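Local coordinates for surface presentation of antigens protein SpaK (Salmonella typhimurium, PDB 2FM8) that acts as a type III secretion chaperone, storing effectors such as SipA, SopA, SopE and SopE2 in the bacterial cytoplasm in a secretion-competent state, at residues A[2-7]-A[50-55]; A[12-17]-A[117-122]; A[87-92]-A[127-132]. All blocks are in the same frame, centred on the assembly; numbering follows the deposited sequence.

Contact 1 (A[2-7]-A[50-55]); sequences QHLDIA and DDVWIW
Gln2 and Ile6 mark where the N-terminal segment 2-7 runs past segment 50-55: Gln2 CA lies 7.0 Å from Asp50 CA, and Ile6 CA lies 8.5 Å from Val52 CA, spacings filled by side chains. Most of segment 2-7 is loop, entering helix 6-17 at its end, whereas residues 51-55 belong to a strand of the antiparallel sheet. Val52 takes part in both apolar contacts, and each of its methyls meets a different partner. Its CG2 touches Leu4 CD2 at 3.8 Å, the two side chains crossing at about a right angle. Its CG1 faces Ile6 CD1 at 4.1 Å, and here the side chains reach toward each other tip to tip. The division follows from rotation about the first side-chain bond of Val52: CG1 is anti to the backbone N (chi1 178°), which leaves CG2 beside that nitrogen, on the Leu4 side. The valine is also packed against Leu109, and Ile6 against Val47 of strand 43-48, so the apolar patch extends beyond the two segments. The polar half is at the exposed end, where the Gln2 amide and the Asp50 carboxylate lie close together with their planes 89° apart. Asp5 stands at the N-cap position of helix 6-17 and makes a weak hydrogen bond to Glu8 N. The chemistry thus changes along the contact, from a polar, solvent-facing end at Gln2 and Asp50 to buried aliphatic packing at Ile6 and Val52: the two methyl contacts pack the start of helix 6-17 and the residues just before it on strand 51-57, and no directional bond crosses at this buried end.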
loop_
_atom_site.group_PDB
_atom_site.type_symbol
_atom_site.label_atom_id
_atom_site.label_comp_id
_atom_site.label_asym_id
_atom_site.label_seq_id
_atom_site.Cartn_x
_atom_site.Cartn_y
_atom_site.Cartn_z
ATOM N N GLN A 2 8.547 30.217 17.236
ATOM C CA GLN A 2 8.076 30.313 18.622
ATOM C C GLN A 2 7.438 31.692 18.857
ATOM O O GLN A 2 6.565 31.861 19.710
ATOM C CB GLN A 2 9.275 30.139 19.567
ATOM C CG GLN A 2 9.042 29.178 20.713
ATOM C CD GLN A 2 8.892 27.743 20.242
ATOM O OE1 GLN A 2 7.799 27.178 20.304
ATOM N NE2 GLN A 2 9.988 27.144 19.761
ATOM N N HIS A 3 7.945 32.680 18.124
ATOM C CA HIS A 3 7.287 33.958 17.916
ATOM C C HIS A 3 6.573 33.942 16.544
ATOM O O HIS A 3 6.099 34.985 16.081
ATOM C CB HIS A 3 8.359 35.059 17.953
ATOM C CG HIS A 3 7.842 36.426 18.297
ATOM N ND1 HIS A 3 7.499 37.358 17.336
ATOM C CD2 HIS A 3 7.645 37.030 19.496
ATOM C CE1 HIS A 3 7.102 38.472 17.929
ATOM N NE2 HIS A 3 7.180 38.300 19.237
ATOM N N LEU A 4 6.481 32.768 15.902
ATOM C CA LEU A 4 6.065 32.696 14.483
ATOM C C LEU A 4 4.593 33.033 14.292
ATOM O O LEU A 4 3.724 32.408 14.894
ATOM C CB LEU A 4 6.332 31.318 13.863
ATOM C CG LEU A 4 5.833 31.196 12.401
ATOM C CD1 LEU A 4 6.699 32.007 11.454
ATOM C CD2 LEU A 4 5.783 29.791 11.939
ATOM N N ASP A 5 4.313 34.002 13.430
ATOM C CA ASP A 5 2.943 34.373 13.140
ATOM C C ASP A 5 2.611 33.826 11.760
ATOM O O ASP A 5 3.029 34.384 10.747
ATOM C CB ASP A 5 2.784 35.891 13.199
ATOM C CG ASP A 5 1.328 36.340 13.133
ATOM O OD1 ASP A 5 0.440 35.598 12.660
ATOM O OD2 ASP A 5 1.067 37.464 13.569
ATOM N N ILE A 6 1.862 32.727 11.726
ATOM C CA ILE A 6 1.559 32.046 10.457
ATOM C C ILE A 6 0.656 32.884 9.516
ATOM O O ILE A 6 0.881 32.937 8.304
ATOM C CB ILE A 6 1.021 30.590 10.696
ATOM C CG1 ILE A 6 0.996 29.793 9.388
ATOM C CG2 ILE A 6 -0.357 30.581 11.331
ATOM C CD1 ILE A 6 2.344 29.630 8.741
ATOM N N ALA A 7 -0.354 33.548 10.075
ATOM C CA ALA A 7 -1.178 34.457 9.287
ATOM C C ALA A 7 -0.304 35.509 8.590
ATOM O O ALA A 7 -0.488 35.787 7.404
ATOM C CB ALA A 7 -2.249 35.134 10.157
ATOM N N ASP A 50 4.644 23.507 16.856
ATOM C CA ASP A 50 5.860 24.063 16.253
ATOM C C ASP A 50 6.300 23.440 14.903
ATOM O O ASP A 50 7.419 23.677 14.460
ATOM C CB ASP A 50 7.013 24.011 17.263
ATOM C CG ASP A 50 6.719 24.818 18.526
ATOM O OD1 ASP A 50 6.152 25.931 18.393
ATOM O OD2 ASP A 50 7.049 24.334 19.637
ATOM N N ASP A 51 5.427 22.661 14.261
ATOM C CA ASP A 51 5.639 22.203 12.894
ATOM C C ASP A 51 4.645 22.952 12.010
ATOM O O ASP A 51 3.471 23.023 12.334
ATOM C CB ASP A 51 5.346 20.712 12.755
ATOM C CG ASP A 51 6.300 19.826 13.549
ATOM O OD1 ASP A 51 7.514 20.064 13.514
ATOM O OD2 ASP A 51 5.826 18.858 14.174
ATOM N N VAL A 52 5.118 23.498 10.900
ATOM C CA VAL A 52 4.225 24.047 9.895
ATOM C C VAL A 52 3.930 23.017 8.795
ATOM O O VAL A 52 4.837 22.512 8.142
ATOM C CB VAL A 52 4.777 25.326 9.295
ATOM C CG1 VAL A 52 3.845 25.839 8.210
ATOM C CG2 VAL A 52 4.919 26.379 10.400
ATOM N N TRP A 53 2.650 22.718 8.616
ATOM C CA TRP A 53 2.195 21.811 7.590
ATOM C C TRP A 53 1.381 22.506 6.488
ATOM O O TRP A 53 0.504 23.334 6.758
ATOM C CB TRP A 53 1.300 20.746 8.217
ATOM C CG TRP A 53 1.981 19.750 9.092
ATOM C CD1 TRP A 53 2.178 19.855 10.421
ATOM C CD2 TRP A 53 2.503 18.467 8.706
ATOM N NE1 TRP A 53 2.795 18.749 10.897
ATOM C CE2 TRP A 53 3.006 17.869 9.867
ATOM C CE3 TRP A 53 2.584 17.770 7.496
ATOM C CZ2 TRP A 53 3.602 16.599 9.862
ATOM C CZ3 TRP A 53 3.184 16.505 7.484
ATOM C CH2 TRP A 53 3.677 15.933 8.654
ATOM N N ILE A 54 1.655 22.127 5.244
ATOM C CA ILE A 54 0.803 22.497 4.106
ATOM C C ILE A 54 0.221 21.191 3.598
ATOM O O ILE A 54 0.966 20.213 3.421
ATOM C CB ILE A 54 1.619 23.182 2.984
ATOM C CG1 ILE A 54 2.295 24.454 3.488
ATOM C CG2 ILE A 54 0.744 23.528 1.755
ATOM C CD1 ILE A 54 3.415 24.930 2.525
ATOM N N TRP A 55 -1.086 21.136 3.384
ATOM C CA TRP A 55 -1.668 19.902 2.872
ATOM C C TRP A 55 -2.934 20.140 2.073
ATOM O O TRP A 55 -3.475 21.236 2.061
ATOM C CB TRP A 55 -1.909 18.906 3.995
ATOM C CG TRP A 55 -3.172 19.078 4.772
ATOM C CD1 TRP A 55 -4.385 18.426 4.564
ATOM C CD2 TRP A 55 -3.364 19.915 5.895
ATOM N NE1 TRP A 55 -5.298 18.820 5.500
ATOM C CE2 TRP A 55 -4.707 19.742 6.326
ATOM C CE3 TRP A 55 -2.540 20.788 6.587
ATOM C CZ2 TRP A 55 -5.229 20.409 7.409
ATOM C CZ3 TRP A 55 -3.056 21.456 7.657
ATOM C CH2 TRP A 55 -4.388 21.267 8.072
#

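Contact 2 (A[12-17]-A[117-122]); sequences SALEVS and TALNGF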
loop_
_atom_site.group_PDB
_atom_site.type_symbol
_atom_site.label_atom_id
_atom_site.label_comp_id
_atom_site.label_asym_id
_atom_site.label_seq_id
_atom_site.Cartn_x
_atom_site.Cartn_y
_atom_site.Cartn_z
ATOM N N SER A 12 2.077 37.622 3.685
ATOM C CA SER A 12 3.257 38.099 3.015
ATOM C C SER A 12 3.621 37.278 1.780
ATOM O O SER A 12 3.965 37.848 0.740
ATOM C CB SER A 12 4.416 38.087 3.988
ATOM O OG SER A 12 5.502 38.747 3.399
ATOM N N ALA A 13 3.550 35.952 1.890
ATOM C CA ALA A 13 3.805 35.073 0.745
ATOM C C ALA A 13 2.849 35.307 -0.414
ATOM O O ALA A 13 3.250 35.244 -1.585
ATOM C CB ALA A 13 3.745 33.603 1.166
ATOM N N LEU A 14 1.586 35.538 -0.086
ATOM C CA LEU A 14 0.564 35.742 -1.099
ATOM C C LEU A 14 0.759 37.079 -1.770
ATOM O O LEU A 14 0.503 37.203 -2.965
ATOM C CB LEU A 14 -0.837 35.628 -0.503
ATOM C CG LEU A 14 -1.216 34.234 0.008
ATOM C CD1 LEU A 14 -2.571 34.336 0.702
ATOM C CD2 LEU A 14 -1.245 33.177 -1.097
ATOM N N GLU A 15 1.261 38.060 -1.017
ATOM C CA GLU A 15 1.622 39.349 -1.583
ATOM C C GLU A 15 2.782 39.205 -2.547
ATOM O O GLU A 15 2.691 39.695 -3.666
ATOM C CB GLU A 15 1.988 40.357 -0.484
ATOM C CG GLU A 15 2.155 41.792 -1.010
ATOM C CD GLU A 15 2.396 42.800 0.117
ATOM O OE1 GLU A 15 2.949 42.394 1.182
ATOM O OE2 GLU A 15 2.027 43.985 -0.055
ATOM N N VAL A 16 3.855 38.526 -2.122
ATOM C CA VAL A 16 4.983 38.209 -3.029
ATOM C C VAL A 16 4.473 37.529 -4.339
ATOM O O VAL A 16 4.947 37.813 -5.430
ATOM C CB VAL A 16 6.030 37.259 -2.352
ATOM C CG1 VAL A 16 7.078 36.724 -3.375
ATOM C CG2 VAL A 16 6.728 37.952 -1.186
ATOM N N SER A 17 3.492 36.649 -4.204
ATOM C CA SER A 17 2.949 35.895 -5.344
ATOM C C SER A 17 2.092 36.754 -6.266
ATOM O O SER A 17 1.793 36.331 -7.375
ATOM C CB SER A 17 2.105 34.715 -4.847
ATOM O OG SER A 17 2.920 33.798 -4.158
ATOM N N THR A 117 7.828 30.511 -1.991
ATOM C CA THR A 117 8.439 29.417 -2.746
ATOM C C THR A 117 7.818 28.073 -2.364
ATOM O O THR A 117 7.508 27.248 -3.236
ATOM C CB THR A 117 9.965 29.387 -2.530
ATOM O OG1 THR A 117 10.540 30.570 -3.127
ATOM C CG2 THR A 117 10.606 28.129 -3.126
ATOM N N ALA A 118 7.638 27.862 -1.059
ATOM C CA ALA A 118 6.999 26.654 -0.576
ATOM C C ALA A 118 5.539 26.554 -1.030
ATOM O O ALA A 118 5.107 25.488 -1.439
ATOM C CB ALA A 118 7.071 26.581 0.962
ATOM N N LEU A 119 4.770 27.640 -0.915
ATOM C CA LEU A 119 3.356 27.583 -1.290
ATOM C C LEU A 119 3.128 27.373 -2.787
ATOM O O LEU A 119 2.224 26.637 -3.185
ATOM C CB LEU A 119 2.593 28.856 -0.877
ATOM C CG LEU A 119 2.212 29.062 0.584
ATOM C CD1 LEU A 119 1.523 30.462 0.763
ATOM C CD2 LEU A 119 1.321 27.980 1.073
ATOM N N ASN A 120 3.915 28.058 -3.615
ATOM C CA ASN A 120 3.788 27.928 -5.062
ATOM C C ASN A 120 4.285 26.563 -5.526
ATOM O O ASN A 120 3.724 25.967 -6.450
ATOM C CB ASN A 120 4.555 29.050 -5.747
ATOM C CG ASN A 120 3.817 30.381 -5.672
ATOM O OD1 ASN A 120 2.789 30.568 -6.333
ATOM N ND2 ASN A 120 4.319 31.291 -4.863
ATOM N N GLY A 121 5.335 26.070 -4.868
ATOM C CA GLY A 121 5.838 24.740 -5.134
ATOM C C GLY A 121 4.796 23.680 -4.788
ATOM O O GLY A 121 4.563 22.746 -5.555
ATOM N N PHE A 122 4.160 23.838 -3.639
ATOM C CA PHE A 122 3.065 22.961 -3.249
ATOM C C PHE A 122 1.938 23.016 -4.258
ATOM O O PHE A 122 1.419 21.994 -4.644
ATOM C CB PHE A 122 2.530 23.256 -1.850
ATOM C CG PHE A 122 1.606 22.186 -1.339
ATOM C CD1 PHE A 122 2.091 21.134 -0.583
ATOM C CD2 PHE A 122 0.250 22.211 -1.641
ATOM C CE1 PHE A 122 1.242 20.113 -0.141
ATOM C CE2 PHE A 122 -0.602 21.213 -1.188
ATOM C CZ PHE A 122 -0.099 20.162 -0.440
#
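Ala13 and Ser17 of helix 6-17 face Leu119 and Asn120 of helix 112-132 in a helix-helix crossing within the alpha+beta fold of a type III secretion chaperone. The axes of the two short segments approach to 9.9 Å at a signed angle of -69°, and only five residues touch. The tight part is apolar: Leu119 CD1 lies 3.9 Å from Ala13 CB and 4.3 Å from Leu14 CD2, one methyl serving two neighbours. With CG of Leu119 anti to its carbonyl carbon (chi1 -76°), the side chain also reaches Ile54 and Ile45 of the sheet. The loose side is at Val16 and Thr117, both exposed; Val16 stays 6.3 Å from segment 117-122 and packs instead on Glu113 and Ser116. A polar site is formed at buried Ser17 and partly exposed Asn120. Ser17 OG and Ala13 O both hydrogen-bond Ser116 OG, Asn120 ND2 also bonds Ser116 O, and Asn120 OD1 bonds a polar side chain of another protein's chain, tying this crossing to the bound partner. Across the helices, Asn120 ND2 donates to Ser17 OG at 3.0 Å, nearly straight at 167°, with the oxygen only 8° out of the amide plane.

Contact 3 (A[87-92]-A[127-132]); sequences GQLLLG and EVFSRS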
loop_
_atom_site.group_PDB
_atom_site.type_symbol
_atom_site.label_atom_id
_atom_site.label_comp_id
_atom_site.label_asym_id
_atom_site.label_seq_id
_atom_site.Cartn_x
_atom_site.Cartn_y
_atom_site.Cartn_z
ATOM N N GLY A 87 13.133 16.206 2.445
ATOM C CA GLY A 87 13.239 16.321 0.991
ATOM C C GLY A 87 12.129 15.620 0.222
ATOM O O GLY A 87 12.277 15.338 -0.963
ATOM N N GLN A 88 10.999 15.382 0.891
ATOM C CA GLN A 88 9.943 14.604 0.326
ATOM C C GLN A 88 8.553 14.948 0.867
ATOM O O GLN A 88 8.358 15.095 2.070
ATOM C CB GLN A 88 10.248 13.110 0.562
ATOM C CG GLN A 88 9.993 12.272 -0.620
ATOM C CD GLN A 88 10.496 10.846 -0.476
ATOM O OE1 GLN A 88 11.537 10.482 -1.038
ATOM N NE2 GLN A 88 9.727 10.016 0.224
ATOM N N LEU A 89 7.588 15.077 -0.044
ATOM C CA LEU A 89 6.168 15.150 0.333
ATOM C C LEU A 89 5.715 13.824 0.922
ATOM O O LEU A 89 6.299 12.775 0.640
ATOM C CB LEU A 89 5.302 15.492 -0.887
ATOM C CG LEU A 89 5.556 16.871 -1.529
ATOM C CD1 LEU A 89 4.993 17.022 -2.900
ATOM C CD2 LEU A 89 5.006 17.963 -0.659
ATOM N N LEU A 90 4.675 13.883 1.753
ATOM C CA LEU A 90 4.116 12.715 2.458
ATOM C C LEU A 90 2.684 12.534 2.000
ATOM O O LEU A 90 2.029 13.479 1.576
ATOM C CB LEU A 90 4.120 12.926 3.994
ATOM C CG LEU A 90 5.481 13.215 4.627
ATOM C CD1 LEU A 90 5.391 13.436 6.112
ATOM C CD2 LEU A 90 6.485 12.094 4.360
ATOM N N LEU A 91 2.198 11.312 2.102
ATOM C CA LEU A 91 0.815 10.987 1.805
ATOM C C LEU A 91 0.123 10.475 3.052
ATOM O O LEU A 91 0.624 9.608 3.719
ATOM C CB LEU A 91 0.727 9.921 0.717
ATOM C CG LEU A 91 1.261 10.353 -0.630
ATOM C CD1 LEU A 91 1.434 9.116 -1.522
ATOM C CD2 LEU A 91 0.351 11.359 -1.309
ATOM N N GLY A 92 -1.043 10.995 3.336
ATOM C CA GLY A 92 -1.907 10.431 4.355
ATOM C C GLY A 92 -3.324 10.281 3.807
ATOM O O GLY A 92 -3.544 10.229 2.601
ATOM N N GLU A 127 -1.285 20.230 -8.449
ATOM C CA GLU A 127 -1.745 20.021 -9.812
ATOM C C GLU A 127 -1.364 18.651 -10.328
ATOM O O GLU A 127 -2.188 17.927 -10.865
ATOM C CB GLU A 127 -1.169 21.070 -10.782
ATOM C CG GLU A 127 -2.127 22.114 -11.112
ATOM C CD GLU A 127 -1.599 23.185 -12.079
ATOM O OE1 GLU A 127 -2.313 23.442 -13.066
ATOM O OE2 GLU A 127 -0.513 23.748 -11.842
ATOM N N VAL A 128 -0.100 18.318 -10.162
ATOM C CA VAL A 128 0.429 17.068 -10.675
ATOM C C VAL A 128 -0.162 15.845 -9.982
ATOM O O VAL A 128 -0.594 14.888 -10.639
ATOM C CB VAL A 128 1.991 17.151 -10.635
ATOM C CG1 VAL A 128 2.617 15.859 -10.616
ATOM C CG2 VAL A 128 2.473 17.997 -11.838
ATOM N N PHE A 129 -0.171 15.843 -8.655
ATOM C CA PHE A 129 -0.733 14.695 -7.926
ATOM C C PHE A 129 -2.237 14.556 -8.202
ATOM O O PHE A 129 -2.711 13.474 -8.447
ATOM C CB PHE A 129 -0.501 14.820 -6.417
ATOM C CG PHE A 129 0.855 14.347 -5.956
ATOM C CD1 PHE A 129 1.020 13.082 -5.469
ATOM C CD2 PHE A 129 1.942 15.202 -5.971
ATOM C CE1 PHE A 129 2.279 12.624 -5.039
ATOM C CE2 PHE A 129 3.194 14.781 -5.546
ATOM C CZ PHE A 129 3.368 13.489 -5.092
ATOM N N SER A 130 -2.986 15.657 -8.173
ATOM C CA SER A 130 -4.432 15.554 -8.404
ATOM C C SER A 130 -4.749 15.015 -9.819
ATOM O O SER A 130 -5.633 14.171 -9.990
ATOM C CB SER A 130 -5.146 16.890 -8.077
ATOM O OG SER A 130 -4.901 17.862 -9.059
ATOM N N ARG A 131 -3.988 15.450 -10.822
ATOM C CA ARG A 131 -4.146 14.933 -12.182
ATOM C C ARG A 131 -3.726 13.477 -12.314
ATOM O O ARG A 131 -4.356 12.714 -13.047
ATOM C CB ARG A 131 -3.366 15.821 -13.191
ATOM C CG ARG A 131 -3.975 17.197 -13.376
ATOM C CD ARG A 131 -3.042 18.176 -13.999
ATOM N NE ARG A 131 -3.751 19.395 -14.375
ATOM C CZ ARG A 131 -3.391 20.219 -15.350
ATOM N NH1 ARG A 131 -2.294 20.003 -16.074
ATOM N NH2 ARG A 131 -4.164 21.250 -15.645
ATOM N N SER A 132 -2.669 13.069 -11.621
ATOM C CA SER A 132 -2.312 11.653 -11.624
ATOM C C SER A 132 -3.413 10.771 -11.009
ATOM O O SER A 132 -3.447 9.569 -11.285
ATOM C CB SER A 132 -1.003 11.365 -10.870
ATOM O OG SER A 132 0.116 11.870 -11.565
#
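Phe129 projects from helix 112-132 toward segment 87-92 and meets two leucines there, Leu89 and Leu91. The contact is entirely apolar across the segments: both touching pairs are carbon on carbon, and no hydrogen bond joins the two sides. Leu91 CA and Phe129 CA, the closest such pair, are 10.5 Å apart, a gap bridged by the aromatic ring and the leucine branches.

The leucine-ring packing comes first. Leu89 CD1 lies 3.9 Å from Phe129 CE2, and at the other epsilon carbon Leu91 CD2 stands 4.4 Å from Phe129 CE1. The two methyls thus approach different ring carbons from the same side of the ring plane, both obliquely. CB of Phe129 already points at segment 87-92, and the first torsion (chi1 -83°) continues that direction, carrying the ring off the helix toward the leucines.

No polar bond crosses between the segments; strand 90-94 instead pairs its backbone with strand 97-103, as in Leu90 with Lys101. On the helix, Ser132 OG hydrogen-bonds Glu72 OE2 of helix 62-78.

Around the ring, helix 62-78 supplies Thr76 and Ile77, and strand 97-103 supplies Leu100, which also touches Leu89. Leu91 leans on Ile73 of helix 62-78 and on Leu74 of the second subunit. Phe129 therefore sits buried between helix 62-78 and the sheet, where strand 90-94 is the outermost strand within this chain and lies near the neighbouring copy.

The three contacts are spread over one antiparallel sheet and its helices. Contacts 1 and 2 share helix 6-17, with centres 14 Å apart, and touch where Ile54 and Trp55 pack on Phe122 and Ile54 also meets Leu119. Contacts 2 and 3 share helix 112-132; their centres are 18 Å apart without touching. Contacts 1 and 3, 21 Å apart on opposite sides of the chain's centre, both reach the sheet and meet through Trp53 and Leu90. Along the chain, contact 1 closes before contact 3 opens, whereas contact 2 interleaves with both. The C-terminal helix thereby connects the N-terminal helix, near the bound protein, with the subunit-facing edge strand.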